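Local coordinates for autoinducer 2-binding protein LsrB (Clostridium saccharobutylicum DSM 13864, PDB 6DSP) that binds the quorum-sensing signal autoinducer-2 in a pocket between two lobes, as a receptor of the periplasmic solute-binding protein family, at residues A[118-124]-A[325-331]; A[293-297]-A[308-312]. All coordinates share one frame; numbering follows the deposited sequence.

Interaction 1 (A[118-124]-A[325-331]); sequences RKVMVSQ and SSGVVLL
Strands 120-123 and 327-330 are parallel neighbours in the mixed sheet of one lobe of this periplasmic-binding-protein fold, joined by a ladder that runs from Lys-119 and Gly-327 to Ser-123 and Leu-331. Five backbone bonds make it up; Gly-327 N gives to Lys-119 O at 2.9 Å, and Gly-327 O takes Met-121 N at 3.0 Å. The next rungs, Val-329 N to Met-121 O and Ser-123 N to Val-329 O, are both 2.8 Å, and Leu-331 N closes on Ser-123 O. On the face packed by Met-279 and Ile-287 of helix 273-288, Val-120 CG1 slants past Val-329 CG2 at 4.0 Å. On the other, Met-121 CB lies beside Val-328 CG2, and Leu-330 bends CD2 back over Ser-123 CB. At the entry to the ladder the Arg-118 chain, kinked at chi2 (86°), folds back so that its guanidinium has Gly-327 O over one face, a close approach without a hydrogen bond; its NH2 makes a salt bridge to Asp-112 and a hydrogen bond to Asn-312 OD1. Beside it Lys-119, curled at chi2 and chi3, brings NZ to Ser-325 OG (2.8 Å), a hydroxyl also bonded to Asp-323. At the far end Leu-331 CD1 packs on Gln-124 CA at 3.8 Å. The Gln-124 side chain turns from the strands into the ligand pocket and touches the bound autoinducer-2; Gln-276 NE2 on OE1 and Asp-110 OD1 on NE2 fix which way round its amide lies. A ligand-contacting residue just past the C-terminal end of a parallel strand is characteristic of the binding cleft in this fold.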
loop_
_atom_site.group_PDB
_atom_site.type_symbol
_atom_site.label_atom_id
_atom_site.label_comp_id
_atom_site.label_asym_id
_atom_site.label_seq_id
_atom_site.Cartn_x
_atom_site.Cartn_y
_atom_site.Cartn_z
ATOM N N ARG A 118 -10.214 -6.110 14.029
ATOM C CA ARG A 118 -8.825 -5.851 14.395
ATOM C C ARG A 118 -8.789 -4.680 15.374
ATOM O O ARG A 118 -9.724 -3.872 15.445
ATOM C CB ARG A 118 -7.974 -5.543 13.150
ATOM C CG ARG A 118 -8.493 -4.339 12.240
ATOM C CD ARG A 118 -7.975 -3.054 12.764
ATOM N NE ARG A 118 -8.350 -1.939 11.876
ATOM C CZ ARG A 118 -8.898 -0.819 12.338
ATOM N NH1 ARG A 118 -9.153 -0.670 13.645
ATOM N NH2 ARG A 118 -9.135 0.157 11.496
ATOM N N LYS A 119 -7.689 -4.574 16.116
ATOM C CA LYS A 119 -7.550 -3.544 17.142
ATOM C C LYS A 119 -6.983 -2.247 16.578
ATOM O O LYS A 119 -7.644 -1.218 16.611
ATOM C CB LYS A 119 -6.756 -4.055 18.365
ATOM C CG LYS A 119 -7.337 -5.345 18.996
ATOM C CD LYS A 119 -8.863 -5.348 19.013
ATOM C CE LYS A 119 -9.450 -4.306 19.932
ATOM N NZ LYS A 119 -10.994 -4.280 19.903
ATOM N N VAL A 120 -5.796 -2.291 16.021
ATOM C CA VAL A 120 -5.151 -1.111 15.474
ATOM C C VAL A 120 -4.720 -1.422 14.049
ATOM O O VAL A 120 -4.242 -2.529 13.748
ATOM C CB VAL A 120 -3.911 -0.734 16.307
ATOM C CG1 VAL A 120 -3.098 0.382 15.640
ATOM C CG2 VAL A 120 -4.341 -0.294 17.705
ATOM N N MET A 121 -4.887 -0.443 13.173
ATOM C CA MET A 121 -4.356 -0.429 11.807
ATOM C C MET A 121 -3.234 0.604 11.722
ATOM O O MET A 121 -3.430 1.732 12.175
ATOM C CB MET A 121 -5.484 -0.005 10.866
ATOM C CG MET A 121 -5.055 0.421 9.469
ATOM S SD MET A 121 -4.387 -0.928 8.476
ATOM C CE MET A 121 -4.019 0.020 7.013
ATOM N N VAL A 122 -2.054 0.221 11.203
ATOM C CA VAL A 122 -0.980 1.173 10.919
ATOM C C VAL A 122 -0.986 1.503 9.436
ATOM O O VAL A 122 -0.625 0.677 8.582
ATOM C CB VAL A 122 0.398 0.691 11.389
ATOM C CG1 VAL A 122 1.435 1.747 11.055
ATOM C CG2 VAL A 122 0.351 0.452 12.902
ATOM N N SER A 123 -1.432 2.722 9.125
ATOM C CA SER A 123 -1.681 3.121 7.748
ATOM C C SER A 123 -0.684 4.174 7.270
ATOM O O SER A 123 -0.344 5.117 8.001
ATOM C CB SER A 123 -3.097 3.689 7.628
ATOM O OG SER A 123 -3.328 4.167 6.312
ATOM N N GLN A 124 -0.303 4.057 5.999
ATOM C CA GLN A 124 0.596 4.980 5.341
ATOM C C GLN A 124 -0.033 6.343 5.038
ATOM O O GLN A 124 0.704 7.268 4.674
ATOM C CB GLN A 124 1.110 4.369 4.028
ATOM C CG GLN A 124 0.027 3.863 3.055
ATOM C CD GLN A 124 -0.334 2.392 3.235
ATOM O OE1 GLN A 124 -0.533 1.930 4.364
ATOM N NE2 GLN A 124 -0.496 1.671 2.140
ATOM N N SER A 325 -11.732 1.012 21.282
ATOM C CA SER A 325 -10.606 0.086 21.281
ATOM C C SER A 325 -10.160 -0.264 19.870
ATOM O O SER A 325 -9.245 -1.084 19.701
ATOM C CB SER A 325 -10.951 -1.200 22.018
ATOM O OG SER A 325 -11.902 -1.986 21.315
ATOM N N SER A 326 -10.762 0.348 18.857
ATOM C CA SER A 326 -10.446 0.063 17.461
ATOM C C SER A 326 -10.032 1.385 16.827
ATOM O O SER A 326 -10.808 2.341 16.865
ATOM C CB SER A 326 -11.685 -0.519 16.776
ATOM O OG SER A 326 -11.445 -0.678 15.386
ATOM N N GLY A 327 -8.835 1.457 16.259
ATOM C CA GLY A 327 -8.367 2.723 15.732
ATOM C C GLY A 327 -7.185 2.582 14.796
ATOM O O GLY A 327 -6.765 1.471 14.447
ATOM N N VAL A 328 -6.635 3.736 14.408
ATOM C CA VAL A 328 -5.659 3.831 13.324
ATOM C C VAL A 328 -4.470 4.671 13.772
ATOM O O VAL A 328 -4.644 5.748 14.362
ATOM C CB VAL A 328 -6.327 4.489 12.090
ATOM C CG1 VAL A 328 -5.306 4.780 10.980
ATOM C CG2 VAL A 328 -7.497 3.663 11.580
ATOM N N VAL A 329 -3.262 4.226 13.428
ATOM C CA VAL A 329 -2.054 5.037 13.556
ATOM C C VAL A 329 -1.616 5.387 12.141
ATOM O O VAL A 329 -1.518 4.500 11.288
ATOM C CB VAL A 329 -0.952 4.261 14.297
ATOM C CG1 VAL A 329 0.370 4.991 14.209
ATOM C CG2 VAL A 329 -1.364 4.033 15.748
ATOM N N LEU A 330 -1.380 6.676 11.885
ATOM C CA LEU A 330 -0.971 7.171 10.570
ATOM C C LEU A 330 0.526 7.467 10.530
ATOM O O LEU A 330 1.060 8.125 11.432
ATOM C CB LEU A 330 -1.732 8.473 10.266
ATOM C CG LEU A 330 -3.224 8.265 9.966
ATOM C CD1 LEU A 330 -4.018 9.573 10.047
ATOM C CD2 LEU A 330 -3.422 7.571 8.621
ATOM N N LEU A 331 1.194 7.064 9.445
ATOM C CA LEU A 331 2.562 7.518 9.244
ATOM C C LEU A 331 2.582 9.034 9.066
ATOM O O LEU A 331 1.707 9.596 8.385
ATOM C CB LEU A 331 3.130 6.893 7.977
ATOM C CG LEU A 331 3.380 5.390 8.023
ATOM C CD1 LEU A 331 4.117 5.010 6.755
ATOM C CD2 LEU A 331 4.161 4.976 9.270
#

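Interaction 2 (A[293-297]-A[308-312]); sequences VKVGD and EVMPN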
loop_
_atom_site.group_PDB
_atom_site.type_symbol
_atom_site.label_atom_id
_atom_site.label_comp_id
_atom_site.label_asym_id
_atom_site.label_seq_id
_atom_site.Cartn_x
_atom_site.Cartn_y
_atom_site.Cartn_z
ATOM N N VAL A 293 -5.071 -0.178 24.571
ATOM C CA VAL A 293 -4.896 0.896 23.615
ATOM C C VAL A 293 -6.277 1.389 23.218
ATOM O O VAL A 293 -7.136 0.588 22.827
ATOM C CB VAL A 293 -4.141 0.392 22.373
ATOM C CG1 VAL A 293 -4.163 1.452 21.303
ATOM C CG2 VAL A 293 -2.702 0.032 22.741
ATOM N N LYS A 294 -6.500 2.702 23.324
ATOM C CA LYS A 294 -7.760 3.313 22.914
ATOM C C LYS A 294 -7.504 4.536 22.054
ATOM O O LYS A 294 -6.446 5.151 22.120
ATOM C CB LYS A 294 -8.610 3.711 24.125
ATOM C CG LYS A 294 -9.117 2.482 24.849
ATOM C CD LYS A 294 -9.995 2.854 26.026
ATOM C CE LYS A 294 -10.587 1.595 26.650
ATOM N NZ LYS A 294 -9.570 0.575 26.919
ATOM N N VAL A 295 -8.505 4.870 21.233
ATOM C CA VAL A 295 -8.455 6.092 20.444
ATOM C C VAL A 295 -8.155 7.268 21.357
ATOM O O VAL A 295 -8.751 7.417 22.433
ATOM C CB VAL A 295 -9.770 6.280 19.664
ATOM C CG1 VAL A 295 -9.802 7.659 18.971
ATOM C CG2 VAL A 295 -9.938 5.173 18.633
ATOM N N GLY A 296 -7.212 8.104 20.923
ATOM C CA GLY A 296 -6.756 9.243 21.684
ATOM C C GLY A 296 -5.476 9.004 22.458
ATOM O O GLY A 296 -4.834 9.978 22.873
ATOM N N ASP A 297 -5.080 7.738 22.654
ATOM C CA ASP A 297 -3.852 7.444 23.382
ATOM C C ASP A 297 -2.643 7.904 22.575
ATOM O O ASP A 297 -2.618 7.795 21.346
ATOM C CB ASP A 297 -3.715 5.936 23.651
ATOM C CG ASP A 297 -4.643 5.430 24.755
ATOM O OD1 ASP A 297 -5.325 6.255 25.402
ATOM O OD2 ASP A 297 -4.659 4.193 24.977
ATOM N N GLU A 308 -0.160 8.694 17.876
ATOM C CA GLU A 308 -1.489 8.950 18.412
ATOM C C GLU A 308 -2.477 8.015 17.732
ATOM O O GLU A 308 -2.501 7.928 16.500
ATOM C CB GLU A 308 -1.902 10.415 18.204
ATOM C CG GLU A 308 -3.256 10.714 18.827
ATOM C CD GLU A 308 -3.772 12.087 18.486
ATOM O OE1 GLU A 308 -2.993 12.880 17.920
ATOM O OE2 GLU A 308 -4.960 12.369 18.775
ATOM N N VAL A 309 -3.296 7.326 18.520
ATOM C CA VAL A 309 -4.323 6.459 17.940
ATOM C C VAL A 309 -5.518 7.311 17.535
ATOM O O VAL A 309 -6.109 8.010 18.364
ATOM C CB VAL A 309 -4.743 5.352 18.914
ATOM C CG1 VAL A 309 -5.749 4.390 18.255
ATOM C CG2 VAL A 309 -3.508 4.591 19.388
ATOM N N MET A 310 -5.883 7.243 16.258
ATOM C CA MET A 310 -6.950 8.023 15.648
ATOM C C MET A 310 -8.199 7.181 15.464
ATOM O O MET A 310 -8.124 5.949 15.398
ATOM C CB MET A 310 -6.517 8.521 14.260
ATOM C CG MET A 310 -5.116 9.099 14.239
ATOM S SD MET A 310 -4.887 10.442 15.402
ATOM C CE MET A 310 -6.017 11.612 14.682
ATOM N N PRO A 311 -9.374 7.792 15.330
ATOM C CA PRO A 311 -10.582 6.999 15.032
ATOM C C PRO A 311 -10.509 6.351 13.659
ATOM O O PRO A 311 -9.826 6.825 12.746
ATOM C CB PRO A 311 -11.713 8.038 15.079
ATOM C CG PRO A 311 -11.090 9.314 15.015
ATOM C CD PRO A 311 -9.654 9.232 15.424
ATOM N N ASN A 312 -11.269 5.265 13.514
ATOM C CA ASN A 312 -11.299 4.537 12.247
ATOM C C ASN A 312 -11.727 5.431 11.086
ATOM O O ASN A 312 -11.309 5.212 9.936
ATOM C CB ASN A 312 -12.262 3.369 12.362
ATOM C CG ASN A 312 -11.698 2.270 13.224
ATOM O OD1 ASN A 312 -10.488 2.038 13.247
ATOM N ND2 ASN A 312 -12.573 1.611 13.957
#
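With CG1 anti to the backbone N (chi1 -176°), Val-309 turns its two methyls to different parts of the 293-297 loop: CG2 meets Val-293 CG1 at 3.7 Å, the two side chains crossing at about a right angle, while CG1 lies against Val-295 CA. The loop is a type II beta turn, Lys-294 to Asp-297, that leads into the edge strand 298-301 and lies at the open end of the beta hairpin this strand forms with 305-311. Val-309 CB sits 3.6 Å from Lys-294 O, which accepts Asp-297 N, so the valine packs against the carbonyl that closes the turn. Its backbone is gripped at both ends: Gly-296 N gives to Val-309 O at 2.8 Å, and Val-309 N gives to Asp-297 O at 2.9 Å. Gly-296, at phi 98°, has a conformation in which a CB would press on the preceding carbonyl oxygen. Farther along, both methyls of Val-295 lie against one side of the peptide between Met-310 and Pro-311, with CG1 3.9 Å from Pro-311 CD and CG2 near Met-310 O. Val-293 touches Tyr-286 and Ile-287 of helix 273-288 and Ile-299 of strand 298-301, and Val-309 joins this packing through Ile-299. The turn is braced from within by its own aspartate: with chi1 at -75°, the Asp-297 carboxylate swings back over the start of the turn, and Lys-294 N meets OD2 at 2.9 Å from above the carboxylate plane.

From the N terminus, the chain first builds the parallel strands from 23-27 to 105-109 and adds 120-123, then runs through helices and the four-stranded parallel sheet before helix 273-288 brings it back. Interaction 2 closes a short loop, 293-297 to 308-312, around the edge strand 298-301. Interaction 1 closes a loop of some 200 residues when 327-330 pairs with 120-123, and the shorter loop lies wholly within it. The centres are 8 Å apart, and strands 305-311 and 327-330 are adjacent and antiparallel: Val-328 O is probably bonded to Met-310 N, at 2.7 Å. Interaction 1 joins strand 327-330 to the earlier parallel strands; interaction 2 holds the 293-297 loop on 305-311.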